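Local structure of periplasmic binding protein (Pseudomonas aeruginosa, 2R79) at residues Q3-V17 with K24-L38. The protein binds heme in the periplasm and probably delivers it to an inner-membrane transporter for uptake into the cell. Sequence-based numbering, arbitrary orientation.
Sequences QRWVSAGGSLSEWVV and KLVGVDTTSQHPQAL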
ATOM      1  N   GLN A   3      38.956  -6.806   0.650  1.00 37.95           N
ATOM      2  CA  GLN A   3      37.796  -7.222   1.434  1.00 37.96           C
ATOM      3  C   GLN A   3      36.776  -6.114   1.653  1.00 37.14           C
ATOM      4  O   GLN A   3      35.581  -6.381   1.774  1.00 38.16           O
ATOM      5  CB  GLN A   3      38.243  -7.760   2.790  1.00 39.25           C
ATOM      6  CG  GLN A   3      39.117  -8.987   2.699  1.00 40.48           C
ATOM      7  CD  GLN A   3      38.453 -10.108   1.938  1.00 42.25           C
ATOM      8  OE1 GLN A   3      37.396 -10.599   2.334  1.00 42.91           O
ATOM      9  NE2 GLN A   3      39.069 -10.521   0.835  1.00 43.14           N
ATOM     10  N   ARG A   4      37.246  -4.875   1.730  1.00 36.39           N
ATOM     11  CA  ARG A   4      36.350  -3.745   1.929  1.00 35.80           C
ATOM     12  C   ARG A   4      36.359  -2.863   0.685  1.00 34.44           C
ATOM     13  O   ARG A   4      37.367  -2.239   0.358  1.00 33.39           O
ATOM     14  CB  ARG A   4      36.770  -2.928   3.152  1.00 37.65           C
ATOM     15  CG  ARG A   4      36.887  -3.733   4.449  1.00 40.05           C
ATOM     16  CD  ARG A   4      36.729  -2.825   5.667  1.00 41.62           C
ATOM     17  NE  ARG A   4      35.380  -2.915   6.224  1.00 43.99           N
ATOM     18  CZ  ARG A   4      34.682  -1.881   6.681  1.00 43.01           C
ATOM     19  NH1 ARG A   4      35.197  -0.663   6.649  1.00 37.78           N
ATOM     20  NH2 ARG A   4      33.464  -2.068   7.178  1.00 46.28           N
ATOM     21  N   TRP A   5      35.223  -2.820   0.002  1.00 32.94           N
ATOM     22  CA  TRP A   5      35.083  -2.046  -1.225  1.00 32.36           C
ATOM     23  C   TRP A   5      34.155  -0.849  -1.099  1.00 32.01           C
ATOM     24  O   TRP A   5      33.129  -0.909  -0.427  1.00 32.50           O
ATOM     25  CB  TRP A   5      34.510  -2.917  -2.345  1.00 30.07           C
ATOM     26  CG  TRP A   5      35.340  -4.071  -2.790  1.00 29.93           C
ATOM     27  CD1 TRP A   5      35.946  -5.008  -2.004  1.00 29.85           C
ATOM     28  CD2 TRP A   5      35.570  -4.475  -4.145  1.00 28.60           C
ATOM     29  NE1 TRP A   5      36.535  -5.975  -2.785  1.00 29.23           N
ATOM     30  CE2 TRP A   5      36.320  -5.671  -4.103  1.00 28.95           C
ATOM     31  CE3 TRP A   5      35.212  -3.942  -5.390  1.00 28.07           C
ATOM     32  CZ2 TRP A   5      36.719  -6.346  -5.261  1.00 29.77           C
ATOM     33  CZ3 TRP A   5      35.607  -4.612  -6.542  1.00 29.22           C
ATOM     34  CH2 TRP A   5      36.354  -5.805  -6.469  1.00 29.25           C
ATOM     35  N   VAL A   6      34.528   0.236  -1.760  1.00 31.98           N
ATOM     36  CA  VAL A   6      33.696   1.425  -1.816  1.00 32.99           C
ATOM     37  C   VAL A   6      33.523   1.603  -3.323  1.00 34.56           C
ATOM     38  O   VAL A   6      34.503   1.569  -4.072  1.00 34.26           O
ATOM     39  CB  VAL A   6      34.379   2.652  -1.199  1.00 32.13           C
ATOM     40  CG1 VAL A   6      33.663   3.920  -1.633  1.00 28.56           C
ATOM     41  CG2 VAL A   6      34.336   2.543   0.314  1.00 31.25           C
ATOM     42  N   SER A   7      32.283   1.760  -3.772  1.00 33.35           N
ATOM     43  CA  SER A   7      32.036   1.883  -5.197  1.00 34.47           C
ATOM     44  C   SER A   7      31.293   3.138  -5.627  1.00 34.81           C
ATOM     45  O   SER A   7      30.267   3.505  -5.040  1.00 34.37           O
ATOM     46  CB  SER A   7      31.279   0.649  -5.689  1.00 33.74           C
ATOM     47  OG  SER A   7      30.990   0.752  -7.069  1.00 36.64           O
ATOM     48  N   ALA A   8      31.824   3.777  -6.666  1.00 33.67           N
ATOM     49  CA  ALA A   8      31.250   4.991  -7.237  1.00 32.92           C
ATOM     50  C   ALA A   8      30.829   4.699  -8.672  1.00 33.43           C
ATOM     51  O   ALA A   8      31.654   4.341  -9.509  1.00 33.12           O
ATOM     52  CB  ALA A   8      32.269   6.109  -7.213  1.00 33.01           C
ATOM     53  N   GLY A   9      29.538   4.854  -8.951  1.00 34.90           N
ATOM     54  CA  GLY A   9      29.024   4.585 -10.283  1.00 33.82           C
ATOM     55  C   GLY A   9      28.000   3.467 -10.220  1.00 33.96           C
ATOM     56  O   GLY A   9      28.355   2.302 -10.055  1.00 34.33           O
ATOM     57  N   GLY A  10      26.728   3.828 -10.351  1.00 33.12           N
ATOM     58  CA  GLY A  10      25.648   2.858 -10.291  1.00 33.08           C
ATOM     59  C   GLY A  10      25.884   1.475 -10.881  1.00 31.85           C
ATOM     60  O   GLY A  10      25.817   0.474 -10.168  1.00 31.17           O
ATOM     61  N   SER A  11      26.151   1.412 -12.181  1.00 31.19           N
ATOM     62  CA  SER A  11      26.368   0.136 -12.852  1.00 29.53           C
ATOM     63  C   SER A  11      27.518  -0.696 -12.304  1.00 28.61           C
ATOM     64  O   SER A  11      27.438  -1.920 -12.302  1.00 29.22           O
ATOM     65  CB  SER A  11      26.548   0.361 -14.352  1.00 30.14           C
ATOM     66  OG  SER A  11      25.333   0.816 -14.922  1.00 30.98           O
ATOM     67  N   LEU A  12      28.591  -0.052 -11.854  1.00 26.84           N
ATOM     68  CA  LEU A  12      29.718  -0.787 -11.290  1.00 25.17           C
ATOM     69  C   LEU A  12      29.248  -1.533 -10.036  1.00 26.19           C
ATOM     70  O   LEU A  12      29.518  -2.725  -9.867  1.00 24.28           O
ATOM     71  CB  LEU A  12      30.844   0.177 -10.922  1.00 26.24           C
ATOM     72  CG  LEU A  12      32.092   0.155 -11.805  1.00 30.26           C
ATOM     73  CD1 LEU A  12      31.693   0.264 -13.266  1.00 30.59           C
ATOM     74  CD2 LEU A  12      33.021   1.297 -11.409  1.00 29.85           C
ATOM     75  N   SER A  13      28.538  -0.821  -9.166  1.00 25.02           N
ATOM     76  CA  SER A  13      28.021  -1.400  -7.932  1.00 25.67           C
ATOM     77  C   SER A  13      27.107  -2.584  -8.215  1.00 24.26           C
ATOM     78  O   SER A  13      27.168  -3.601  -7.523  1.00 23.27           O
ATOM     79  CB  SER A  13      27.257  -0.344  -7.129  1.00 25.94           C
ATOM     80  OG  SER A  13      28.116   0.700  -6.722  1.00 28.71           O
ATOM     81  N   GLU A  14      26.251  -2.443  -9.221  1.00 22.83           N
ATOM     82  CA  GLU A  14      25.343  -3.526  -9.575  1.00 23.71           C
ATOM     83  C   GLU A  14      26.142  -4.755  -9.974  1.00 22.16           C
ATOM     84  O   GLU A  14      25.776  -5.875  -9.626  1.00 20.25           O
ATOM     85  CB  GLU A  14      24.438  -3.133 -10.742  1.00 25.08           C
ATOM     86  CG  GLU A  14      23.480  -2.009 -10.461  1.00 27.88           C
ATOM     87  CD  GLU A  14      22.442  -1.864 -11.557  1.00 31.34           C
ATOM     88  OE1 GLU A  14      21.624  -2.794 -11.724  1.00 31.62           O
ATOM     89  OE2 GLU A  14      22.448  -0.827 -12.256  1.00 31.53           O
ATOM     90  N   TRP A  15      27.225  -4.541 -10.716  1.00 21.83           N
ATOM     91  CA  TRP A  15      28.059  -5.652 -11.162  1.00 23.45           C
ATOM     92  C   TRP A  15      28.725  -6.366  -9.998  1.00 22.91           C
ATOM     93  O   TRP A  15      28.744  -7.589  -9.964  1.00 23.75           O
ATOM     94  CB  TRP A  15      29.108  -5.176 -12.170  1.00 21.56           C
ATOM     95  CG  TRP A  15      28.566  -5.111 -13.555  1.00 23.49           C
ATOM     96  CD1 TRP A  15      28.563  -4.027 -14.386  1.00 23.07           C
ATOM     97  CD2 TRP A  15      27.917  -6.168 -14.272  1.00 23.02           C
ATOM     98  NE1 TRP A  15      27.949  -4.344 -15.575  1.00 22.66           N
ATOM     99  CE2 TRP A  15      27.544  -5.650 -15.533  1.00 23.46           C
ATOM    100  CE3 TRP A  15      27.613  -7.504 -13.972  1.00 22.14           C
ATOM    101  CZ2 TRP A  15      26.884  -6.421 -16.498  1.00 23.28           C
ATOM    102  CZ3 TRP A  15      26.957  -8.273 -14.929  1.00 22.36           C
ATOM    103  CH2 TRP A  15      26.600  -7.727 -16.178  1.00 23.16           C
ATOM    104  N   VAL A  16      29.262  -5.606  -9.048  1.00 22.46           N
ATOM    105  CA  VAL A  16      29.899  -6.201  -7.880  1.00 23.76           C
ATOM    106  C   VAL A  16      28.886  -7.114  -7.194  1.00 24.54           C
ATOM    107  O   VAL A  16      29.189  -8.263  -6.864  1.00 26.63           O
ATOM    108  CB  VAL A  16      30.373  -5.121  -6.878  1.00 23.52           C
ATOM    109  CG1 VAL A  16      30.791  -5.770  -5.568  1.00 23.20           C
ATOM    110  CG2 VAL A  16      31.547  -4.345  -7.465  1.00 22.38           C
ATOM    111  N   VAL A  17      27.679  -6.605  -6.987  1.00 23.67           N
ATOM    112  CA  VAL A  17      26.636  -7.399  -6.356  1.00 23.15           C
ATOM    113  C   VAL A  17      26.305  -8.619  -7.218  1.00 25.20           C
ATOM    114  O   VAL A  17      26.223  -9.744  -6.720  1.00 26.26           O
ATOM    115  CB  VAL A  17      25.350  -6.573  -6.146  1.00 21.96           C
ATOM    116  CG1 VAL A  17      24.208  -7.486  -5.741  1.00 20.14           C
ATOM    117  CG2 VAL A  17      25.574  -5.525  -5.064  1.00 20.44           C
ATOM    118  N   LYS A  24      31.124  -7.446   0.406  1.00 29.80           N
ATOM    119  CA  LYS A  24      32.406  -6.765   0.441  1.00 29.77           C
ATOM    120  C   LYS A  24      32.268  -5.260   0.248  1.00 30.00           C
ATOM    121  O   LYS A  24      33.230  -4.522   0.434  1.00 29.10           O
ATOM    122  CB  LYS A  24      33.351  -7.356  -0.604  1.00 32.09           C
ATOM    123  CG  LYS A  24      33.789  -8.764  -0.251  1.00 34.37           C
ATOM    124  CD  LYS A  24      34.788  -9.321  -1.239  1.00 38.05           C
ATOM    125  CE  LYS A  24      35.282 -10.683  -0.776  1.00 38.49           C
ATOM    126  NZ  LYS A  24      36.095 -11.352  -1.825  1.00 42.50           N
ATOM    127  N   LEU A  25      31.067  -4.812  -0.115  1.00 29.77           N
ATOM    128  CA  LEU A  25      30.800  -3.388  -0.311  1.00 29.39           C
ATOM    129  C   LEU A  25      30.522  -2.716   1.031  1.00 29.61           C
ATOM    130  O   LEU A  25      29.565  -3.071   1.709  1.00 30.03           O
ATOM    131  CB  LEU A  25      29.582  -3.191  -1.227  1.00 28.27           C
ATOM    132  CG  LEU A  25      29.762  -3.387  -2.736  1.00 28.76           C
ATOM    133  CD1 LEU A  25      28.411  -3.285  -3.443  1.00 25.43           C
ATOM    134  CD2 LEU A  25      30.727  -2.337  -3.267  1.00 27.09           C
ATOM    135  N   VAL A  26      31.350  -1.750   1.418  1.00 29.65           N
ATOM    136  CA  VAL A  26      31.136  -1.055   2.683  1.00 30.79           C
ATOM    137  C   VAL A  26      30.604   0.361   2.481  1.00 31.71           C
ATOM    138  O   VAL A  26      30.206   1.023   3.438  1.00 34.29           O
ATOM    139  CB  VAL A  26      32.435  -0.990   3.547  1.00 30.78           C
ATOM    140  CG1 VAL A  26      32.888  -2.398   3.907  1.00 27.39           C
ATOM    141  CG2 VAL A  26      33.530  -0.237   2.809  1.00 30.17           C
ATOM    142  N   GLY A  27      30.593   0.820   1.235  1.00 30.71           N
ATOM    143  CA  GLY A  27      30.097   2.152   0.946  1.00 28.96           C
ATOM    144  C   GLY A  27      29.914   2.388  -0.541  1.00 28.48           C
ATOM    145  O   GLY A  27      30.628   1.808  -1.360  1.00 27.97           O
ATOM    146  N   VAL A  28      28.955   3.238  -0.894  1.00 27.03           N
ATOM    147  CA  VAL A  28      28.689   3.546  -2.292  1.00 27.76           C
ATOM    148  C   VAL A  28      28.277   5.005  -2.491  1.00 28.57           C
ATOM    149  O   VAL A  28      27.892   5.694  -1.542  1.00 28.31           O
ATOM    150  CB  VAL A  28      27.577   2.645  -2.858  1.00 26.90           C
ATOM    151  CG1 VAL A  28      27.959   1.188  -2.688  1.00 26.84           C
ATOM    152  CG2 VAL A  28      26.265   2.939  -2.160  1.00 26.19           C
ATOM    153  N   ASP A  29      28.366   5.473  -3.732  1.00 29.32           N
ATOM    154  CA  ASP A  29      27.994   6.841  -4.050  1.00 29.76           C
ATOM    155  C   ASP A  29      26.479   6.882  -4.229  1.00 29.78           C
ATOM    156  O   ASP A  29      25.827   5.840  -4.313  1.00 29.28           O
ATOM    157  CB  ASP A  29      28.689   7.308  -5.332  1.00 30.22           C
ATOM    158  CG  ASP A  29      28.051   6.732  -6.580  1.00 34.18           C
ATOM    159  OD1 ASP A  29      28.114   5.495  -6.763  1.00 33.76           O
ATOM    160  OD2 ASP A  29      27.477   7.518  -7.369  1.00 32.73           O
ATOM    161  N   THR A  30      25.927   8.085  -4.302  1.00 29.27           N
ATOM    162  CA  THR A  30      24.489   8.259  -4.443  1.00 31.23           C
ATOM    163  C   THR A  30      23.821   7.672  -5.696  1.00 29.81           C
ATOM    164  O   THR A  30      22.609   7.459  -5.694  1.00 29.62           O
ATOM    165  CB  THR A  30      24.112   9.754  -4.337  1.00 31.27           C
ATOM    166  OG1 THR A  30      24.805  10.492  -5.348  1.00 35.16           O
ATOM    167  CG2 THR A  30      24.498  10.305  -2.971  1.00 32.17           C
ATOM    168  N   THR A  31      24.577   7.405  -6.759  1.00 28.87           N
ATOM    169  CA  THR A  31      23.951   6.839  -7.961  1.00 29.18           C
ATOM    170  C   THR A  31      23.766   5.330  -7.856  1.00 28.29           C
ATOM    171  O   THR A  31      23.164   4.713  -8.735  1.00 30.79           O
ATOM    172  CB  THR A  31      24.761   7.122  -9.253  1.00 29.41           C
ATOM    173  OG1 THR A  31      26.051   6.508  -9.158  1.00 29.29           O
ATOM    174  CG2 THR A  31      24.915   8.618  -9.480  1.00 26.92           C
ATOM    175  N   SER A  32      24.281   4.739  -6.783  1.00 26.55           N
ATOM    176  CA  SER A  32      24.169   3.298  -6.572  1.00 25.49           C
ATOM    177  C   SER A  32      22.913   3.007  -5.766  1.00 25.72           C
ATOM    178  O   SER A  32      22.932   3.016  -4.537  1.00 26.17           O
ATOM    179  CB  SER A  32      25.406   2.783  -5.843  1.00 24.84           C
ATOM    180  OG  SER A  32      26.571   3.016  -6.618  1.00 23.25           O
ATOM    181  N   GLN A  33      21.821   2.739  -6.473  1.00 25.11           N
ATOM    182  CA  GLN A  33      20.535   2.487  -5.848  1.00 24.92           C
ATOM    183  C   GLN A  33      19.966   1.109  -6.141  1.00 25.48           C
ATOM    184  O   GLN A  33      18.807   0.825  -5.825  1.00 26.62           O
ATOM    185  CB  GLN A  33      19.551   3.557  -6.314  1.00 28.03           C
ATOM    186  CG  GLN A  33      19.925   4.966  -5.870  1.00 29.70           C
ATOM    187  CD  GLN A  33      19.212   6.039  -6.669  1.00 33.37           C
ATOM    188  OE1 GLN A  33      18.051   5.882  -7.050  1.00 34.84           O
ATOM    189  NE2 GLN A  33      19.902   7.147  -6.919  1.00 34.63           N
ATOM    190  N   HIS A  34      20.777   0.252  -6.748  1.00 24.53           N
ATOM    191  CA  HIS A  34      20.335  -1.091  -7.084  1.00 25.14           C
ATOM    192  C   HIS A  34      21.447  -2.091  -6.862  1.00 25.75           C
ATOM    193  O   HIS A  34      22.560  -1.899  -7.332  1.00 26.94           O
ATOM    194  CB  HIS A  34      19.867  -1.150  -8.542  1.00 25.04           C
ATOM    195  CG  HIS A  34      18.727  -0.230  -8.841  1.00 23.39           C
ATOM    196  ND1 HIS A  34      18.901   1.115  -9.083  1.00 24.64           N
ATOM    197  CD2 HIS A  34      17.389  -0.445  -8.850  1.00 23.94           C
ATOM    198  CE1 HIS A  34      17.719   1.690  -9.226  1.00 26.11           C
ATOM    199  NE2 HIS A  34      16.785   0.766  -9.087  1.00 24.17           N
ATOM    200  N   PRO A  35      21.162  -3.170  -6.121  1.00 26.76           N
ATOM    201  CA  PRO A  35      19.846  -3.413  -5.529  1.00 28.29           C
ATOM    202  C   PRO A  35      19.479  -2.424  -4.425  1.00 28.88           C
ATOM    203  O   PRO A  35      20.319  -1.683  -3.917  1.00 27.87           O
ATOM    204  CB  PRO A  35      19.958  -4.852  -5.018  1.00 28.68           C
ATOM    205  CG  PRO A  35      21.410  -4.967  -4.674  1.00 28.27           C
ATOM    206  CD  PRO A  35      22.060  -4.309  -5.870  1.00 27.32           C
ATOM    207  N   GLN A  36      18.203  -2.429  -4.069  1.00 31.20           N
ATOM    208  CA  GLN A  36      17.647  -1.561  -3.046  1.00 34.52           C
ATOM    209  C   GLN A  36      18.491  -1.485  -1.760  1.00 33.77           C
ATOM    210  O   GLN A  36      18.643  -0.410  -1.176  1.00 34.41           O
ATOM    211  CB  GLN A  36      16.234  -2.050  -2.738  1.00 38.41           C
ATOM    212  CG  GLN A  36      15.404  -1.168  -1.846  1.00 45.51           C
ATOM    213  CD  GLN A  36      14.046  -1.786  -1.570  1.00 49.93           C
ATOM    214  OE1 GLN A  36      13.243  -1.983  -2.486  1.00 52.44           O
ATOM    215  NE2 GLN A  36      13.788  -2.112  -0.305  1.00 50.61           N
ATOM    216  N   ALA A  37      19.049  -2.615  -1.333  1.00 31.43           N
ATOM    217  CA  ALA A  37      19.858  -2.662  -0.117  1.00 31.90           C
ATOM    218  C   ALA A  37      21.053  -1.710  -0.116  1.00 31.21           C
ATOM    219  O   ALA A  37      21.476  -1.237   0.939  1.00 32.10           O
ATOM    220  CB  ALA A  37      20.336  -4.088   0.132  1.00 32.19           C
ATOM    221  N   LEU A  38      21.604  -1.434  -1.290  1.00 29.72           N
ATOM    222  CA  LEU A  38      22.748  -0.534  -1.399  1.00 29.54           C
ATOM    223  C   LEU A  38      22.440   0.876  -0.880  1.00 29.42           C
ATOM    224  O   LEU A  38      23.349   1.634  -0.529  1.00 28.28           O
ATOM    225  CB  LEU A  38      23.216  -0.472  -2.857  1.00 28.93           C
ATOM    226  CG  LEU A  38      24.435  -1.312  -3.260  1.00 29.47           C
ATOM    227  CD1 LEU A  38      24.455  -2.644  -2.532  1.00 24.86           C
ATOM    228  CD2 LEU A  38      24.417  -1.509  -4.773  1.00 28.57           C
TER
HETATM  229  O   HOH W   1      23.830   0.491  -7.757  1.00 24.28           O
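Asp-29 OD1 is gripped from opposite faces of its carboxylate plane: Gly-9 N donates to it over 2.7 Å, 57° out of that plane, and Ser-32 OG donates from the other face. The second oxygen, OD2, accepts from the backbone N of Thr-31 at 3.0 Å, closing an Asx turn, and on its syn lone pair from the Thr-31 hydroxyl. Asp-29 CG stands between its backbone N and carbonyl carbon (chi1 76°), which turns the carboxylate toward Gly-9 N; four donors on the two oxygens should hold it against rotation and tie the N-cap residue Gly-9 to the turn 29-32. That turn borders the heme pocket, where Thr-31 touches the heme and lies beside the axial ligand Tyr-46. The segments belong to a beta-alpha-beta unit, strands 5-7 and 25-28 running parallel (25° between axes) with helix 10-18 as the crossover. A bulge shifts the register after Trp-5, whose O accepts from Val-26 N at 2.7 Å and weakly from Gly-27 N. Between helix and sheet, Leu-25 sends CD2 to Ser-7 CB (3.9 Å) while its CG meets Val-16 CG1 (3.8 Å). At the bulge, Val-26 CG1 lies over one face of the Arg-4 guanidinium, 3.2 Å above its plane and offset toward the rim.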